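Local structure of uncharacterized protein MJ1460 (Methanocaldococcus jannaschii DSM 2661, 2OSO) at residues V141-V144 and K150-F153. The protein is of unknown function but binds a zinc ion and carries a V4R (vinyl-4-reductase) domain, a probable small-molecule-binding module of the HNOX-like clan. The protein carries 3 engineered substitutions. Sequence-based numbering, arbitrary orientation.
Sequences VECV and KCVF. With ZN (zinc ion), chain B.
At the zinc end of the hairpin formed by strands 135-142 and 151-158, Cys-143 and Cys-151 reach the same metal from the two sides of the hairpin, SG to zinc being 2.4 Å for Cys-143 and 2.3 Å for Cys-151. With chi1 at -180°, the Cys-143 SG stands opposite the backbone N, whereas in Cys-151 SG is anti to the carbonyl carbon (chi1 -54°); the two torsions bring the sulfurs to 4.0 Å, SG to SG. His-117 and Glu-140 complete the four-ligand site. Cys-151 SG also accepts a nearly straight hydrogen bond from Val-144 N, 3.5 Å away, which ties the start of the loop to a ligand and would probably temper the thiolate's charge.

Just along the strands from the metal ligands, they pair through a classic beta bulge: Val-152 O accepts from both Val-141 N (2.9 Å) and Glu-142 N (3.3 Å), the first nearly end-on to the carbonyl, the second in its plane on a lone pair. Val-152 N returns a bond to Glu-142 O. On the sheet face carrying Glu-142 and Val-152, these side chains run alongside each other, and Val-152 CG2 lies 3.8 Å from Glu-142 OE1. One water donates to both that carboxylate oxygen and Lys-150 O, bridging the two sides of the hairpin. Zinc thus clasps the loop end of a bulged antiparallel hairpin, in a His-Glu-Cys-Cys site within the V4R domain.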
ATOM      1  N   VAL A 141      11.904  -6.072 -19.411  1.00 24.73           N
ATOM      2  CA  VAL A 141      13.207  -6.241 -20.045  1.00 23.65           C
ATOM      3  C   VAL A 141      13.986  -4.939 -20.095  1.00 24.91           C
ATOM      4  O   VAL A 141      15.189  -4.967 -20.298  1.00 23.99           O
ATOM      5  CB  VAL A 141      13.021  -6.856 -21.484  1.00 24.54           C
ATOM      6  CG1 VAL A 141      12.292  -8.266 -21.430  1.00 23.44           C
ATOM      7  CG2 VAL A 141      12.227  -5.876 -22.403  1.00 23.04           C
ATOM      8  N   GLU A 142      13.326  -3.789 -19.973  1.00 25.35           N
ATOM      9  CA  GLU A 142      14.052  -2.505 -19.786  1.00 26.11           C
ATOM     10  C   GLU A 142      13.316  -1.676 -18.731  1.00 25.49           C
ATOM     11  O   GLU A 142      12.092  -1.779 -18.600  1.00 22.38           O
ATOM     12  CB  GLU A 142      14.152  -1.665 -21.078  1.00 26.34           C
ATOM     13  CG  GLU A 142      14.575  -2.367 -22.325  1.00 26.58           C
ATOM     14  CD  GLU A 142      14.593  -1.436 -23.565  1.00 28.76           C
ATOM     15  OE1 GLU A 142      14.483  -0.195 -23.442  1.00 30.13           O
ATOM     16  OE2 GLU A 142      14.699  -1.962 -24.680  1.00 31.63           O
ATOM     17  N   CYS A 143      14.027  -0.810 -18.023  1.00 26.52           N
ATOM     18  CA  CYS A 143      13.391  -0.100 -16.870  1.00 26.76           C
ATOM     19  C   CYS A 143      14.026   1.296 -16.686  1.00 27.40           C
ATOM     20  O   CYS A 143      15.208   1.472 -16.930  1.00 29.77           O
ATOM     21  CB  CYS A 143      13.549  -0.975 -15.632  1.00 26.38           C
ATOM     22  SG  CYS A 143      12.868  -0.372 -14.083  1.00 24.29           S
ATOM     23  N   VAL A 144      13.201   2.264 -16.296  1.00 29.42           N
ATOM     24  CA  VAL A 144      13.612   3.648 -16.018  1.00 29.28           C
ATOM     25  C   VAL A 144      14.730   3.666 -14.968  1.00 31.24           C
ATOM     26  O   VAL A 144      15.662   4.482 -15.024  1.00 29.79           O
ATOM     27  CB  VAL A 144      12.366   4.502 -15.585  1.00 29.86           C
ATOM     28  CG1 VAL A 144      12.768   5.907 -15.068  1.00 29.30           C
ATOM     29  CG2 VAL A 144      11.394   4.601 -16.739  1.00 29.57           C
ATOM     30  N   LYS A 150      11.754   4.891 -20.587  1.00 29.58           N
ATOM     31  CA  LYS A 150      10.483   4.235 -20.391  1.00 27.83           C
ATOM     32  C   LYS A 150      10.811   2.824 -19.932  1.00 28.10           C
ATOM     33  O   LYS A 150      11.885   2.309 -20.261  1.00 28.97           O
ATOM     34  CB  LYS A 150       9.706   4.172 -21.718  1.00 28.42           C
ATOM     35  CG  LYS A 150       9.417   5.527 -22.366  1.00 28.12           C
ATOM     36  CD  LYS A 150       8.482   5.365 -23.518  1.00 28.12           C
ATOM     37  CE  LYS A 150       8.265   6.643 -24.267  1.00 27.65           C
ATOM     38  NZ  LYS A 150       7.598   6.277 -25.528  1.00 27.38           N
ATOM     39  N   CYS A 151       9.915   2.199 -19.167  1.00 26.30           N
ATOM     40  CA  CYS A 151      10.020   0.757 -18.902  1.00 26.52           C
ATOM     41  C   CYS A 151       9.386  -0.002 -20.066  1.00 26.74           C
ATOM     42  O   CYS A 151       8.402   0.480 -20.654  1.00 29.18           O
ATOM     43  CB  CYS A 151       9.354   0.373 -17.601  1.00 24.01           C
ATOM     44  SG  CYS A 151       9.867   1.293 -16.050  1.00 23.76           S
ATOM     45  N   VAL A 152       9.925  -1.182 -20.359  1.00 25.87           N
ATOM     46  CA  VAL A 152       9.461  -2.036 -21.438  1.00 25.50           C
ATOM     47  C   VAL A 152       9.205  -3.450 -20.927  1.00 26.51           C
ATOM     48  O   VAL A 152      10.059  -4.085 -20.305  1.00 23.21           O
ATOM     49  CB  VAL A 152      10.443  -2.079 -22.599  1.00 26.27           C
ATOM     50  CG1 VAL A 152       9.913  -3.004 -23.713  1.00 27.15           C
ATOM     51  CG2 VAL A 152      10.733  -0.678 -23.131  1.00 23.44           C
ATOM     52  N   PHE A 153       8.005  -3.924 -21.241  1.00 26.07           N
ATOM     53  CA  PHE A 153       7.528  -5.244 -20.841  1.00 25.31           C
ATOM     54  C   PHE A 153       7.252  -6.115 -22.074  1.00 26.15           C
ATOM     55  O   PHE A 153       6.541  -5.703 -23.000  1.00 27.91           O
ATOM     56  CB  PHE A 153       6.260  -5.108 -20.010  1.00 23.57           C
ATOM     57  CG  PHE A 153       6.403  -4.211 -18.769  1.00 22.71           C
ATOM     58  CD1 PHE A 153       6.203  -2.826 -18.865  1.00 24.01           C
ATOM     59  CD2 PHE A 153       6.685  -4.753 -17.527  1.00 23.66           C
ATOM     60  CE1 PHE A 153       6.297  -1.990 -17.723  1.00 24.95           C
ATOM     61  CE2 PHE A 153       6.814  -3.910 -16.367  1.00 22.53           C
ATOM     62  CZ  PHE A 153       6.573  -2.542 -16.470  1.00 22.51           C
TER
HETATM   63 ZN    ZN B 163      10.591  -0.405 -14.692  1.00 23.35          ZN
HETATM   64  O   HOH W   1      13.140   1.876 -22.859  1.00 24.45           O